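Local coordinates for muramidase (Trichobolus zukalii, PDB 6ZMV), which probably hydrolyses the glycosidic bonds of bacterial peptidoglycan as a fungal lysozyme of glycoside hydrolase family 25, at residues G58-R63 against G92-E97; F26-A31 against I88-M93; M132-Y137 against P155-R160. All coordinates share one frame; numbering follows the deposited sequence. Where two conformers were deposited one is given.

Contact 1. Residues G58-R63 against G92-E97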
# COMPACT_ATOMS: atom_id res chain seq x y z
N GLY A 58 4.82 5.33 1.18
CA GLY A 58 3.95 5.80 0.10
C GLY A 58 3.18 4.65 -0.57
O GLY A 58 3.50 3.48 -0.44
N TYR A 59 2.14 5.03 -1.31
CA TYR A 59 1.42 4.08 -2.17
C TYR A 59 1.21 4.64 -3.57
O TYR A 59 1.15 5.85 -3.79
CB TYR A 59 0.15 3.53 -1.52
CG TYR A 59 -1.08 4.40 -1.43
CD1 TYR A 59 -1.92 4.54 -2.54
CD2 TYR A 59 -1.43 5.04 -0.25
CE1 TYR A 59 -3.10 5.24 -2.45
CE2 TYR A 59 -2.61 5.74 -0.16
CZ TYR A 59 -3.45 5.83 -1.25
OH TYR A 59 -4.61 6.53 -1.15
N HIS A 60 1.09 3.70 -4.50
CA HIS A 60 0.83 3.96 -5.91
C HIS A 60 -0.52 3.39 -6.32
O HIS A 60 -0.73 2.18 -6.22
CB HIS A 60 1.92 3.28 -6.74
CG HIS A 60 1.67 3.50 -8.20
ND1 HIS A 60 1.93 4.71 -8.79
CD2 HIS A 60 1.12 2.72 -9.15
CE1 HIS A 60 1.56 4.63 -10.07
NE2 HIS A 60 1.06 3.41 -10.32
N PHE A 61 -1.42 4.26 -6.79
CA PHE A 61 -2.69 3.82 -7.35
C PHE A 61 -2.47 3.32 -8.78
O PHE A 61 -2.22 4.11 -9.68
CB PHE A 61 -3.70 4.97 -7.22
CG PHE A 61 -5.12 4.62 -7.58
CD1 PHE A 61 -5.47 4.05 -8.80
CD2 PHE A 61 -6.13 4.97 -6.70
CE1 PHE A 61 -6.78 3.71 -9.05
CE2 PHE A 61 -7.44 4.66 -6.99
CZ PHE A 61 -7.76 4.07 -8.16
N ALA A 62 -2.50 2.03 -8.98
CA ALA A 62 -2.18 1.41 -10.28
C ALA A 62 -3.24 1.79 -11.30
O ALA A 62 -4.46 1.72 -11.05
CB ALA A 62 -2.15 -0.11 -10.15
N ARG A 63 -2.78 2.04 -12.52
CA ARG A 63 -3.66 2.17 -13.71
C ARG A 63 -3.14 1.27 -14.80
O ARG A 63 -2.38 1.69 -15.66
CB ARG A 63 -3.75 3.63 -14.11
CG ARG A 63 -4.43 4.57 -13.12
CD ARG A 63 -5.94 4.43 -13.16
NE ARG A 63 -6.70 5.28 -12.33
CZ ARG A 63 -7.97 5.10 -11.96
NH1 ARG A 63 -8.70 4.06 -12.38
NH2 ARG A 63 -8.47 6.02 -11.17
N GLY A 92 7.15 0.51 -0.17
CA GLY A 92 6.07 1.13 -0.91
C GLY A 92 4.94 0.14 -1.18
O GLY A 92 5.19 -1.07 -1.32
N MET A 93 3.71 0.64 -1.28
CA MET A 93 2.50 -0.20 -1.46
C MET A 93 1.90 0.02 -2.86
O MET A 93 1.64 1.17 -3.26
CB MET A 93 1.49 0.11 -0.35
CG MET A 93 0.27 -0.74 -0.44
SD MET A 93 -0.88 -0.40 0.93
CE MET A 93 -1.87 0.89 0.22
N LEU A 94 1.71 -1.08 -3.57
CA LEU A 94 1.00 -1.12 -4.85
C LEU A 94 -0.48 -1.27 -4.61
O LEU A 94 -0.90 -2.30 -4.06
CB LEU A 94 1.51 -2.29 -5.69
CG LEU A 94 0.83 -2.50 -7.02
CD1 LEU A 94 0.92 -1.31 -7.95
CD2 LEU A 94 1.34 -3.71 -7.71
N ASP A 95 -1.27 -0.26 -4.93
CA ASP A 95 -2.72 -0.20 -4.63
C ASP A 95 -3.53 -0.66 -5.84
O ASP A 95 -3.67 0.08 -6.79
CB ASP A 95 -3.10 1.23 -4.23
CG ASP A 95 -4.58 1.48 -4.10
OD1 ASP A 95 -5.34 0.49 -4.19
OD2 ASP A 95 -4.99 2.64 -3.95
N MET A 96 -4.06 -1.88 -5.77
CA MET A 96 -4.91 -2.43 -6.84
C MET A 96 -6.37 -2.17 -6.48
O MET A 96 -6.87 -2.54 -5.41
CB MET A 96 -4.65 -3.93 -7.00
CG MET A 96 -3.22 -4.30 -7.26
SD MET A 96 -2.33 -3.39 -8.50
CE MET A 96 -3.25 -3.76 -9.99
N GLU A 97 -7.07 -1.53 -7.39
CA GLU A 97 -8.43 -0.99 -7.16
C GLU A 97 -9.30 -1.40 -8.34
O GLU A 97 -8.76 -1.58 -9.47
CB GLU A 97 -8.39 0.54 -7.20
CG GLU A 97 -7.59 1.21 -6.12
CD GLU A 97 -8.38 1.36 -4.85
OE1 GLU A 97 -7.72 1.26 -3.80
OE2 GLU A 97 -9.63 1.53 -4.88
O HOH W 1 -5.49 0.09 -9.04
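Tyr59 and Met93 lie side by side and point the same way, with CB of Tyr59 3.8 Å from CE of Met93. Beyond the end of the strand, Ala62 CB points at the partner segment and meets CD1 of Leu94 at 4.0 Å and SD of Met96 at 3.7 Å. On the Tyr59 face, the Phe61 ring takes Glu97 CG over one of its faces, a CH-pi contact of 3.8 Å from CG to the ring centroid. Chi1 of Glu97 (-65°) sets CG anti to the carbonyl carbon and over the ring; the bend at chi2 then turns the carboxylate, whose carbon stays near Phe61 CE2. The axes of the parallel strands 58-61 and 93-95 come within 4.7 Å, at 27° to each other. The ladder alternates between them: Met93 N to Gly58 O, His60 N to Met93 O at 2.9 Å, Asp95 N to His60 O at 2.8 Å, and Ala62 N to Asp95 O. Water 1 donates to the carbonyl oxygens of Ala62 and Asp95 and accepts from Glu97 N. Asp95 and Glu97 fit the Asp-X-Glu pattern of the GH25 active site, and Glu97 OE1 and Tyr59 OH are each hydrogen-bonded to glycerol, probably from the crystallisation liquor, consistent with a substrate pocket. Strands 26-33 and 132-136 flank the pair, while helix 109-127 packs on the side of Leu94, reaching Leu94, Ala62 and Met96 through Ile116, Trp115 and Met112.

Contact 2. Residues F26-A31 against I88-M93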
# COMPACT_ATOMS: atom_id res chain seq x y z
N PHE A 26 1.64 3.97 12.38
CA PHE A 26 2.09 4.05 11.00
C PHE A 26 1.02 4.72 10.16
O PHE A 26 -0.17 4.75 10.53
CB PHE A 26 2.46 2.66 10.43
CG PHE A 26 1.28 1.73 10.24
CD1 PHE A 26 0.81 0.99 11.28
CD2 PHE A 26 0.60 1.61 9.03
CE1 PHE A 26 -0.28 0.14 11.15
CE2 PHE A 26 -0.53 0.82 8.89
CZ PHE A 26 -0.95 0.05 9.95
N VAL A 27 1.47 5.25 9.04
CA VAL A 27 0.55 5.83 8.03
C VAL A 27 1.10 5.52 6.65
O VAL A 27 2.31 5.56 6.44
CB VAL A 27 0.35 7.35 8.26
CG1 VAL A 27 1.67 8.10 8.17
CG2 VAL A 27 -0.72 7.89 7.35
N ILE A 28 0.17 5.22 5.77
CA ILE A 28 0.50 4.96 4.35
C ILE A 28 -0.12 6.10 3.55
O ILE A 28 -1.26 6.45 3.76
CB ILE A 28 0.01 3.57 3.86
CG1 ILE A 28 0.20 2.49 4.89
CG2 ILE A 28 0.64 3.22 2.54
CD1 ILE A 28 -0.34 1.13 4.54
N ILE A 29 0.70 6.73 2.71
CA ILE A 29 0.40 8.04 2.09
C ILE A 29 0.41 7.98 0.57
O ILE A 29 1.39 7.50 -0.01
CB ILE A 29 1.42 9.07 2.58
CG1 ILE A 29 1.46 9.18 4.09
CG2 ILE A 29 1.15 10.40 1.93
CD1 ILE A 29 2.69 9.85 4.58
N LYS A 30 -0.68 8.41 -0.06
CA LYS A 30 -0.69 8.34 -1.53
C LYS A 30 0.45 9.20 -2.08
O LYS A 30 0.54 10.39 -1.78
CB LYS A 30 -1.99 8.86 -2.11
CG LYS A 30 -2.10 8.62 -3.60
CD LYS A 30 -3.49 8.93 -4.15
CE LYS A 30 -3.62 8.56 -5.61
NZ LYS A 30 -5.00 8.73 -6.07
N ALA A 31 1.23 8.59 -2.98
CA ALA A 31 2.29 9.29 -3.71
C ALA A 31 1.90 9.58 -5.13
O ALA A 31 2.09 10.74 -5.61
CB ALA A 31 3.58 8.51 -3.61
N ILE A 88 12.12 3.80 9.81
CA ILE A 88 10.82 4.49 9.88
C ILE A 88 10.14 4.48 8.52
O ILE A 88 9.09 5.10 8.39
CB ILE A 88 10.93 5.92 10.42
CG1 ILE A 88 11.77 6.79 9.48
CG2 ILE A 88 11.43 5.94 11.86
CD1 ILE A 88 11.70 8.27 9.79
N THR A 89 10.56 3.65 7.60
CA THR A 89 10.02 3.65 6.24
C THR A 89 9.44 2.28 5.87
O THR A 89 10.11 1.28 5.91
CB THR A 89 11.04 4.07 5.19
OG1 THR A 89 11.72 5.24 5.62
CG2 THR A 89 10.38 4.38 3.86
N LEU A 90 8.15 2.26 5.55
CA LEU A 90 7.52 1.05 5.03
C LEU A 90 7.93 0.82 3.60
O LEU A 90 8.11 1.80 2.85
CB LEU A 90 6.00 1.16 5.08
CG LEU A 90 5.39 1.21 6.48
CD1 LEU A 90 3.89 1.50 6.40
CD2 LEU A 90 5.64 -0.11 7.17
N PRO A 91 8.01 -0.43 3.15
CA PRO A 91 8.14 -0.64 1.71
C PRO A 91 6.94 -0.01 1.03
O PRO A 91 5.82 -0.06 1.53
CB PRO A 91 8.16 -2.16 1.55
CG PRO A 91 7.55 -2.71 2.84
CD PRO A 91 7.84 -1.68 3.90
N GLY A 92 7.15 0.51 -0.17
CA GLY A 92 6.07 1.13 -0.91
C GLY A 92 4.94 0.14 -1.18
O GLY A 92 5.19 -1.07 -1.32
N MET A 93 3.71 0.64 -1.28
CA MET A 93 2.50 -0.20 -1.46
C MET A 93 1.90 0.02 -2.86
O MET A 93 1.64 1.17 -3.26
CB MET A 93 1.49 0.11 -0.35
CG MET A 93 0.27 -0.74 -0.44
SD MET A 93 -0.88 -0.40 0.93
CE MET A 93 -1.87 0.89 0.22
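In the interior of the GH25 beta barrel, Ile28 of strand 26-33 meets Leu90 of the loop leading to strand 93-95 and Met93 of that strand. Strand 55-61 lies between the two strands in the sheet, which explains why the nearest CA pair, Ile28 and Met93, is still 8.0 Å apart and why no hydrogen bond passes between the segments. Side chains bridge this gap. Ile28 uses all its branches: CG1 touches CD1 of Leu90 at 4.1 Å, CD1 reaches SD of Met93 at 4.0 Å, and CG2 lies 4.1 Å from CE of Met93. The last contact follows from the bend of the Met93 chain at chi3 (90°), which carries the methyl off the line of the otherwise extended side chain. Both pairs of side chains cross at about a right angle. Here the side chains of Ile28 and Met93 meet inside the barrel although strand 55-61 separates their strands. Leu90 CD1 also serves Phe26, lying obliquely to the ring at 4.2 Å from CD2, so a single methyl touches two residues of the same strand. On the loop side, Leu90 packs on Ile55 as well, and Met93 packs on Tyr59, both residues of the intervening strand.

Contact 3. Residues M132-Y137 against P155-R160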
# COMPACT_ATOMS: atom_id res chain seq x y z
N MET A 132 4.69 -3.88 -0.87
CA MET A 132 3.42 -4.46 -0.39
C MET A 132 2.39 -4.38 -1.52
O MET A 132 2.47 -3.47 -2.37
CB MET A 132 2.91 -3.70 0.84
CG MET A 132 3.98 -3.49 1.89
SD MET A 132 3.42 -3.06 3.52
CE MET A 132 2.82 -1.41 3.18
N ILE A 133 1.43 -5.28 -1.51
CA ILE A 133 0.29 -5.29 -2.46
C ILE A 133 -0.98 -5.08 -1.67
O ILE A 133 -1.27 -5.92 -0.78
CB ILE A 133 0.24 -6.54 -3.31
CG1 ILE A 133 1.48 -6.61 -4.20
CG2 ILE A 133 -1.04 -6.58 -4.12
CD1 ILE A 133 1.61 -7.96 -4.94
N TYR A 134 -1.75 -4.06 -2.02
CA TYR A 134 -3.08 -3.80 -1.47
C TYR A 134 -4.12 -4.34 -2.41
O TYR A 134 -4.08 -4.07 -3.63
CB TYR A 134 -3.28 -2.29 -1.27
CG TYR A 134 -4.69 -1.87 -0.94
CD1 TYR A 134 -5.63 -1.69 -1.94
CD2 TYR A 134 -5.06 -1.59 0.36
CE1 TYR A 134 -6.91 -1.27 -1.63
CE2 TYR A 134 -6.34 -1.19 0.67
CZ TYR A 134 -7.28 -1.02 -0.32
OH TYR A 134 -8.54 -0.57 -0.02
N THR A 135 -5.07 -5.05 -1.86
CA THR A 135 -6.21 -5.57 -2.64
C THR A 135 -7.35 -5.89 -1.71
O THR A 135 -7.15 -6.23 -0.52
CB THR A 135 -5.80 -6.82 -3.46
OG1 THR A 135 -6.84 -7.25 -4.34
CG2 THR A 135 -5.31 -7.98 -2.61
N GLY A 136 -8.55 -5.96 -2.27
CA GLY A 136 -9.65 -6.69 -1.64
C GLY A 136 -9.65 -8.13 -2.11
O GLY A 136 -9.03 -8.46 -3.11
N TYR A 137 -10.39 -8.97 -1.42
CA TYR A 137 -10.40 -10.42 -1.68
C TYR A 137 -10.99 -10.68 -3.07
O TYR A 137 -10.36 -11.35 -3.90
CB TYR A 137 -11.24 -11.13 -0.63
CG TYR A 137 -11.37 -12.61 -0.89
CD1 TYR A 137 -10.38 -13.45 -0.44
CD2 TYR A 137 -12.46 -13.15 -1.53
CE1 TYR A 137 -10.44 -14.80 -0.67
CE2 TYR A 137 -12.54 -14.50 -1.72
CZ TYR A 137 -11.52 -15.33 -1.33
OH TYR A 137 -11.60 -16.68 -1.51
N PRO A 155 4.39 -8.36 0.93
CA PRO A 155 3.41 -8.34 2.03
C PRO A 155 2.03 -7.93 1.54
O PRO A 155 1.91 -7.03 0.70
CB PRO A 155 3.93 -7.26 2.97
CG PRO A 155 5.44 -7.32 2.72
CD PRO A 155 5.55 -7.53 1.23
N LEU A 156 1.00 -8.61 2.04
CA LEU A 156 -0.40 -8.35 1.67
C LEU A 156 -1.01 -7.31 2.57
O LEU A 156 -1.00 -7.45 3.81
CB LEU A 156 -1.18 -9.66 1.73
CG LEU A 156 -2.68 -9.56 1.56
CD1 LEU A 156 -3.06 -9.06 0.17
CD2 LEU A 156 -3.35 -10.86 1.86
N VAL A 157 -1.60 -6.29 1.96
CA VAL A 157 -2.49 -5.32 2.65
C VAL A 157 -3.90 -5.63 2.17
O VAL A 157 -4.20 -5.46 0.99
CB VAL A 157 -2.08 -3.88 2.41
CG1 VAL A 157 -2.96 -2.94 3.22
CG2 VAL A 157 -0.59 -3.67 2.74
N LEU A 158 -4.71 -6.22 3.03
CA LEU A 158 -6.02 -6.74 2.66
C LEU A 158 -7.11 -5.80 3.14
O LEU A 158 -7.19 -5.48 4.33
CB LEU A 158 -6.22 -8.10 3.28
CG LEU A 158 -7.47 -8.87 2.91
CD1 LEU A 158 -7.65 -9.05 1.42
CD2 LEU A 158 -7.49 -10.22 3.60
N ALA A 159 -7.96 -5.38 2.22
CA ALA A 159 -9.11 -4.52 2.55
C ALA A 159 -10.33 -5.37 2.77
O ALA A 159 -10.71 -6.10 1.87
CB ALA A 159 -9.34 -3.51 1.46
N ARG A 160 -10.97 -5.24 3.91
CA ARG A 160 -12.27 -5.88 4.20
C ARG A 160 -12.93 -5.11 5.32
O ARG A 160 -12.41 -5.10 6.43
CB ARG A 160 -12.14 -7.34 4.55
CG ARG A 160 -13.51 -7.97 4.46
CD ARG A 160 -13.78 -9.12 5.30
NE ARG A 160 -15.14 -9.55 5.15
CZ ARG A 160 -15.67 -10.47 5.93
NH1 ARG A 160 -16.86 -10.97 5.63
NH2 ARG A 160 -14.98 -10.96 6.94
O HOH W 2 -11.33 -8.75 1.30
O HOH W 3 -12.43 -7.75 0.65
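Ile133 and Thr135 are hydrogen-bonded to residues 155-159 in the parallel pairing of a beta-alpha-beta unit, made of strand 132-136, helix 137-144 and strand 156-159, within the family's TIM-like barrel. The axes of the two strands approach to 4.6 Å at an angle of 18°. Four backbone hydrogen bonds define the register: Ile133 N to Pro155 O, Val157 N to Ile133 O at 2.8 Å, Thr135 N to Val157 O, and Ala159 N to Thr135 O at 3.0 Å. CA-H...O contacts supplement them, among them Tyr134 CA to Val157 O at 3.2 Å.

The apolar contacts divide between the two faces of the sheet. On the face of Tyr134, Val157 sends its methyls two ways: CG1 comes to the edge of the tyrosine ring, 3.8 Å from CD2, while CG2 touches CB of Met132. Ala159 CB lies obliquely to the same ring, near its hydroxyl end and 3.7 Å from CZ. With CG anti to the backbone N (chi1 170°), the ring of Tyr134 extends past Val157 to Ala159, and its OH bonds to Gln179 of strand 177-181 and to glycerol. On the opposite face, CD1 of Leu156 meets CG2 of Thr135 at 3.7 Å, and Trp140 of helix 137-144 packs on Ile133 and Thr135.

Gly136 is the N-cap residue of that helix. Thr135 directs OG1 anti to its own backbone N (chi1 -173°), and the hydroxyl donates to Gly136 O at 2.8 Å.

From the N terminus, residues 26-31 come first and meet 88-93 in contact 2, closing the longest loop of the three. Strand 55-61 and helix 69-78 fall within that loop. Contact 1 opens within this span and its closing segment runs on to Glu97, so the two cross at the shared Gly92 and Met93 rather than nesting. Contact 3 follows in series, from 132-137 to 155-160. Strands 26-33, 55-61, 93-95, 132-136 and 156-159 are successive neighbours in one parallel run of the barrel: Tyr59 N lies 2.9 Å from Ile29 O, and Leu94 N 2.8 Å from Met132 O. Met93 SD also reaches Val157 CG2, joining contacts 2 and 3 in the barrel interior.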